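Long-range contacts in endoglucanase FnCel5A (Fervidobacterium nodosum, PDB 3NCO), which probably hydrolyses internal beta-1,4-glucosidic bonds of cellulose and related glucans as a family 5 glycoside hydrolase: residues A[185-190]-A[243-248]; A[202-207]-A[236-241]. One frame throughout, in Å; residues are numbered along the deposited sequence.

Contact 1: residues A[185-190]-A[243-248]; sequences SYVREL and KYVSEW
Val187 and Trp248 carry the apolar part of this contact, in which a 3-10 turn from the loop after strand 174-177 lies against helix 232-252. With CG anti to the backbone N (chi1 -180°), Trp248 swings its indole out to the turn. Val187 CG2 makes a CH-pi contact over one face of it, 3.7 Å from the centroid of the six-membered ring and 24° off the normal. The other methyl, Val187 CG1, touches Tyr244 CE2 at 3.7 Å as the two side chains slide past each other. Leu190 CD2 touches Trp248 CH2 at 4.0 Å, the two side chains crossing at about a right angle; both also reach Val200 of barrel strand 198-204.

The polar part rests mainly on one water lying in the indole plane, at its edge. It accepts from Trp248 NE1 at 2.9 Å and donates to Leu190 O at 2.8 Å and to Arg188 O at 3.1 Å. A bond from Arg188 NH2 to Tyr244 OH is doubtful, because the hydroxyl sits too close to Arg188 CD in the model.

An alanine at Trp248 would probably open a gap over Val187 CG2 and leave the water without its N-H donor. Chemically, then, the indole works twice: its face packs the turn, while its N-H, through the water, ties in two carbonyls at the turn's end.

Contact 2: residues A[202-207]-A[236-241]; sequences FHYYEP and EQIRNH
Tyr204 and His241 meet where strand 198-204, the sixth of the (beta/alpha)8 or TIM barrel, faces helix 232-252, which leads on to the neighbouring parallel strand 256-261 in a beta-alpha-beta crossover. The short segments 202-204 and 236-241 run antiparallel, at 176°, with their axes 12.0 Å apart. Long side chains must therefore span the space, and Tyr204 does most of it.

The tight part gathers round the phenol. Tyr204 CG is anti to the backbone N (chi1 -162°), and the ring beyond it reaches the helix with its hydroxyl leading. Tyr204 OH lies 2.6 Å from His241 ND1, near the plane of the imidazole and at its edge, in a short hydrogen bond that either partner could donate. The rings meet rim to rim with planes at 60°, and neither lies over the other's face. Beside them Ile238 packs with both branches: its CG1 comes to 3.5 Å from Tyr204 OH, and its CG2 to 4.0 Å from Tyr204 CE2. Neighbours hold both rings further: Phe242 forms an edge-to-face pair with Tyr204, and Tyr184 stacks on His241.

The looser part lies toward the loop after the strand. There Glu206 brings only CB near the imidazole, 4.2 Å from His241 CE1, while its OE1 makes a weak bond to Phe208 N. At 6.2 Å Glu206 OE1 makes no salt bridge to His241 ND1, though its charge could still weakly favour a protonated imidazole. The exposed Gln237 side chain takes no part in the contact, but within the helix its carbonyl, one turn before His241, lies over the imidazole: Gln237 O sits 3.1 Å above the His241 ring plane, over its centre.

In the fold
Contacts 1 and 2 use successive turns of helix 232-252 and lie about 12 Å apart, centre to centre. They join directly where Val245 CG1 of contact 1 packs on Phe202 CE2 of contact 2 at 4.0 Å. Contact 1 brings the loop before strand 198-204 to the helix, and contact 2 brings in the C-terminal end of that strand with the loop beyond it. His203 and Tyr205, flanking Tyr204, turn the other way: His203 ND1 hydrogen-bonds Glu144, just after strand 137-140, and Tyr205 OH hydrogen-bonds Glu260, near the C-terminal end of strand 256-261, glutamates that match the probable acid/base and nucleophile of family 5 enzymes. Contact 2 thus backs the probable active site; contact 1 packs a loop on the same helix.

Contact 1: residues A[185-190]-A[243-248]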
# COMPACT_ATOMS: atom_id res chain seq x y z
N SER A 185 -2.82 15.31 2.38
CA SER A 185 -3.63 16.46 2.71
C SER A 185 -5.12 16.17 2.61
O SER A 185 -5.94 17.00 3.08
CB SER A 185 -3.30 17.64 1.82
OG SER A 185 -3.65 17.36 0.48
N TYR A 186 -5.49 15.05 2.00
CA TYR A 186 -6.90 14.74 1.82
C TYR A 186 -7.43 13.86 2.95
O TYR A 186 -8.55 13.38 2.91
CB TYR A 186 -7.11 14.07 0.44
CG TYR A 186 -6.89 15.00 -0.70
CD1 TYR A 186 -7.97 15.66 -1.27
CD2 TYR A 186 -5.61 15.22 -1.23
CE1 TYR A 186 -7.79 16.55 -2.33
CE2 TYR A 186 -5.42 16.10 -2.31
CZ TYR A 186 -6.52 16.74 -2.85
OH TYR A 186 -6.37 17.61 -3.91
N VAL A 187 -6.63 13.65 3.98
CA VAL A 187 -7.04 12.83 5.11
C VAL A 187 -8.38 13.34 5.71
O VAL A 187 -9.25 12.55 6.08
CB VAL A 187 -5.87 12.69 6.13
CG1 VAL A 187 -5.75 13.93 7.05
CG2 VAL A 187 -6.02 11.44 6.91
N ARG A 188 -8.59 14.66 5.74
CA ARG A 188 -9.76 15.22 6.36
C ARG A 188 -11.02 14.94 5.55
O ARG A 188 -12.12 15.21 6.03
CB ARG A 188 -9.59 16.74 6.52
CG ARG A 188 -9.32 17.49 5.17
CD ARG A 188 -9.11 19.00 5.44
NE ARG A 188 -9.15 19.90 4.29
CZ ARG A 188 -8.13 20.27 3.50
NH1 ARG A 188 -8.39 21.15 2.51
NH2 ARG A 188 -6.86 19.78 3.63
N GLU A 189 -10.89 14.46 4.32
CA GLU A 189 -12.08 14.21 3.49
C GLU A 189 -12.60 12.83 3.77
O GLU A 189 -13.68 12.51 3.36
CB GLU A 189 -11.74 14.30 1.98
CG GLU A 189 -11.01 15.57 1.56
CD GLU A 189 -11.84 16.82 1.61
OE1 GLU A 189 -13.09 16.73 1.76
OE2 GLU A 189 -11.23 17.91 1.48
N LEU A 190 -11.81 12.00 4.45
CA LEU A 190 -12.22 10.60 4.68
C LEU A 190 -13.22 10.54 5.82
O LEU A 190 -12.95 11.09 6.90
CB LEU A 190 -10.98 9.77 5.00
CG LEU A 190 -11.12 8.27 5.20
CD1 LEU A 190 -11.75 7.59 3.97
CD2 LEU A 190 -9.73 7.66 5.55
N LYS A 243 2.53 15.47 10.76
CA LYS A 243 1.79 16.01 11.94
C LYS A 243 0.29 16.24 11.64
O LYS A 243 -0.61 15.97 12.45
CB LYS A 243 2.47 17.26 12.47
CG LYS A 243 1.79 17.85 13.73
CD LYS A 243 2.56 19.08 14.24
CE LYS A 243 2.10 20.30 13.48
NZ LYS A 243 1.71 21.38 14.44
N TYR A 244 0.01 16.78 10.45
CA TYR A 244 -1.36 16.96 10.05
C TYR A 244 -2.10 15.63 10.07
O TYR A 244 -3.23 15.55 10.56
CB TYR A 244 -1.38 17.61 8.66
CG TYR A 244 -2.74 17.88 8.09
CD1 TYR A 244 -3.50 18.95 8.56
CD2 TYR A 244 -3.23 17.14 7.01
CE1 TYR A 244 -4.73 19.25 8.02
CE2 TYR A 244 -4.54 17.43 6.46
CZ TYR A 244 -5.24 18.51 7.00
OH TYR A 244 -6.48 18.89 6.52
N VAL A 245 -1.48 14.57 9.52
CA VAL A 245 -2.16 13.25 9.51
C VAL A 245 -2.31 12.70 10.94
O VAL A 245 -3.37 12.13 11.27
CB VAL A 245 -1.41 12.24 8.64
CG1 VAL A 245 -2.08 10.81 8.66
CG2 VAL A 245 -1.33 12.80 7.15
N SER A 246 -1.26 12.85 11.74
CA SER A 246 -1.28 12.39 13.10
C SER A 246 -2.35 13.08 13.91
O SER A 246 -3.12 12.44 14.63
CB SER A 246 0.12 12.62 13.72
OG SER A 246 0.04 12.46 15.12
N GLU A 247 -2.46 14.41 13.80
CA GLU A 247 -3.53 15.07 14.56
C GLU A 247 -4.93 14.58 14.14
O GLU A 247 -5.82 14.34 15.00
CB GLU A 247 -3.42 16.60 14.42
CG GLU A 247 -2.09 17.17 14.99
CD GLU A 247 -1.90 18.68 14.75
OE1 GLU A 247 -2.60 19.25 13.86
OE2 GLU A 247 -1.04 19.30 15.43
N TRP A 248 -5.13 14.41 12.84
CA TRP A 248 -6.41 13.85 12.36
C TRP A 248 -6.67 12.44 12.90
O TRP A 248 -7.79 12.14 13.35
CB TRP A 248 -6.46 13.89 10.81
CG TRP A 248 -7.73 13.34 10.26
CD1 TRP A 248 -8.86 14.03 9.97
CD2 TRP A 248 -8.00 11.96 9.94
NE1 TRP A 248 -9.84 13.17 9.49
CE2 TRP A 248 -9.33 11.89 9.45
CE3 TRP A 248 -7.24 10.77 10.00
CZ2 TRP A 248 -9.94 10.67 9.01
CZ3 TRP A 248 -7.84 9.55 9.59
CH2 TRP A 248 -9.17 9.52 9.09
O HOH W 1 -12.52 13.32 8.48

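Contact 2: residues A[202-207]-A[236-241]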
# COMPACT_ATOMS: atom_id res chain seq x y z
N PHE A 202 -2.22 6.38 4.10
CA PHE A 202 -1.91 7.42 3.07
C PHE A 202 -0.60 7.05 2.42
O PHE A 202 0.07 6.14 2.91
CB PHE A 202 -1.85 8.86 3.64
CG PHE A 202 -0.61 9.18 4.47
CD1 PHE A 202 0.33 10.10 4.01
CD2 PHE A 202 -0.42 8.58 5.74
CE1 PHE A 202 1.48 10.41 4.82
CE2 PHE A 202 0.71 8.88 6.52
CZ PHE A 202 1.64 9.78 6.06
N HIS A 203 -0.33 7.64 1.27
CA HIS A 203 0.92 7.43 0.57
C HIS A 203 1.68 8.73 0.51
O HIS A 203 1.07 9.80 0.46
CB HIS A 203 0.64 6.98 -0.84
CG HIS A 203 -0.07 5.66 -0.89
ND1 HIS A 203 -0.51 5.12 -2.06
CD2 HIS A 203 -0.37 4.79 0.10
CE1 HIS A 203 -1.07 3.94 -1.80
NE2 HIS A 203 -0.99 3.72 -0.49
N TYR A 204 3.01 8.64 0.55
CA TYR A 204 3.82 9.84 0.65
C TYR A 204 4.91 9.88 -0.40
O TYR A 204 5.81 9.04 -0.40
CB TYR A 204 4.45 10.03 2.04
CG TYR A 204 4.90 11.48 2.24
CD1 TYR A 204 3.97 12.50 2.41
CD2 TYR A 204 6.27 11.80 2.25
CE1 TYR A 204 4.42 13.83 2.57
CE2 TYR A 204 6.72 13.09 2.42
CZ TYR A 204 5.80 14.09 2.58
OH TYR A 204 6.22 15.37 2.78
N TYR A 205 4.81 10.89 -1.27
CA TYR A 205 5.78 11.11 -2.34
C TYR A 205 6.16 12.60 -2.51
O TYR A 205 6.64 13.00 -3.58
CB TYR A 205 5.17 10.62 -3.64
CG TYR A 205 5.04 9.12 -3.70
CD1 TYR A 205 6.15 8.32 -3.90
CD2 TYR A 205 3.76 8.48 -3.61
CE1 TYR A 205 6.05 6.95 -4.01
CE2 TYR A 205 3.66 7.10 -3.73
CZ TYR A 205 4.80 6.33 -3.93
OH TYR A 205 4.72 4.97 -4.08
N GLU A 206 5.97 13.40 -1.47
CA GLU A 206 6.40 14.81 -1.53
C GLU A 206 7.86 14.96 -1.20
O GLU A 206 8.36 14.24 -0.31
CB GLU A 206 5.58 15.65 -0.56
CG GLU A 206 4.07 15.47 -0.85
CD GLU A 206 3.76 15.74 -2.32
OE1 GLU A 206 4.29 16.71 -2.91
OE2 GLU A 206 3.04 14.95 -2.95
N PRO A 207 8.54 15.90 -1.87
CA PRO A 207 8.13 16.76 -3.01
C PRO A 207 7.99 15.89 -4.25
O PRO A 207 8.92 15.13 -4.56
CB PRO A 207 9.32 17.74 -3.16
CG PRO A 207 10.00 17.66 -1.84
CD PRO A 207 9.89 16.24 -1.41
N GLU A 236 11.37 19.83 7.88
CA GLU A 236 10.19 20.44 8.46
C GLU A 236 8.99 20.34 7.50
O GLU A 236 7.85 20.19 7.95
CB GLU A 236 10.47 21.91 8.87
CG GLU A 236 9.27 22.58 9.52
CD GLU A 236 8.63 21.74 10.63
OE1 GLU A 236 9.37 21.12 11.44
OE2 GLU A 236 7.38 21.70 10.69
N GLN A 237 9.20 20.42 6.18
CA GLN A 237 8.05 20.23 5.25
C GLN A 237 7.40 18.88 5.49
O GLN A 237 6.16 18.78 5.54
CB GLN A 237 8.46 20.35 3.76
CG GLN A 237 8.90 21.76 3.27
CD GLN A 237 7.68 22.62 2.85
OE1 GLN A 237 6.77 22.12 2.15
NE2 GLN A 237 7.65 23.90 3.29
N ILE A 238 8.21 17.83 5.65
CA ILE A 238 7.68 16.48 5.85
C ILE A 238 7.02 16.36 7.24
O ILE A 238 5.93 15.81 7.39
CB ILE A 238 8.77 15.39 5.69
CG1 ILE A 238 9.35 15.47 4.28
CG2 ILE A 238 8.23 13.94 6.02
CD1 ILE A 238 10.55 14.53 4.04
N ARG A 239 7.71 16.84 8.27
CA ARG A 239 7.15 16.79 9.61
C ARG A 239 5.77 17.48 9.67
O ARG A 239 4.85 16.98 10.30
CB ARG A 239 8.13 17.45 10.60
CG ARG A 239 7.69 17.17 12.06
CD ARG A 239 8.58 17.74 13.11
NE ARG A 239 10.00 17.73 12.76
CZ ARG A 239 10.78 16.66 12.83
NH1 ARG A 239 10.29 15.50 13.25
NH2 ARG A 239 12.07 16.75 12.49
N ASN A 240 5.63 18.65 9.03
CA ASN A 240 4.38 19.40 9.02
C ASN A 240 3.30 18.52 8.38
O ASN A 240 2.16 18.44 8.86
CB ASN A 240 4.60 20.75 8.27
CG ASN A 240 3.37 21.70 8.28
OD1 ASN A 240 2.95 22.21 9.34
ND2 ASN A 240 2.83 21.98 7.10
N HIS A 241 3.64 17.89 7.25
CA HIS A 241 2.68 17.00 6.57
C HIS A 241 2.21 15.84 7.48
O HIS A 241 1.02 15.51 7.55
CB HIS A 241 3.34 16.44 5.32
CG HIS A 241 3.60 17.48 4.28
ND1 HIS A 241 4.49 17.28 3.24
CD2 HIS A 241 3.10 18.72 4.10
CE1 HIS A 241 4.48 18.33 2.45
NE2 HIS A 241 3.65 19.23 2.95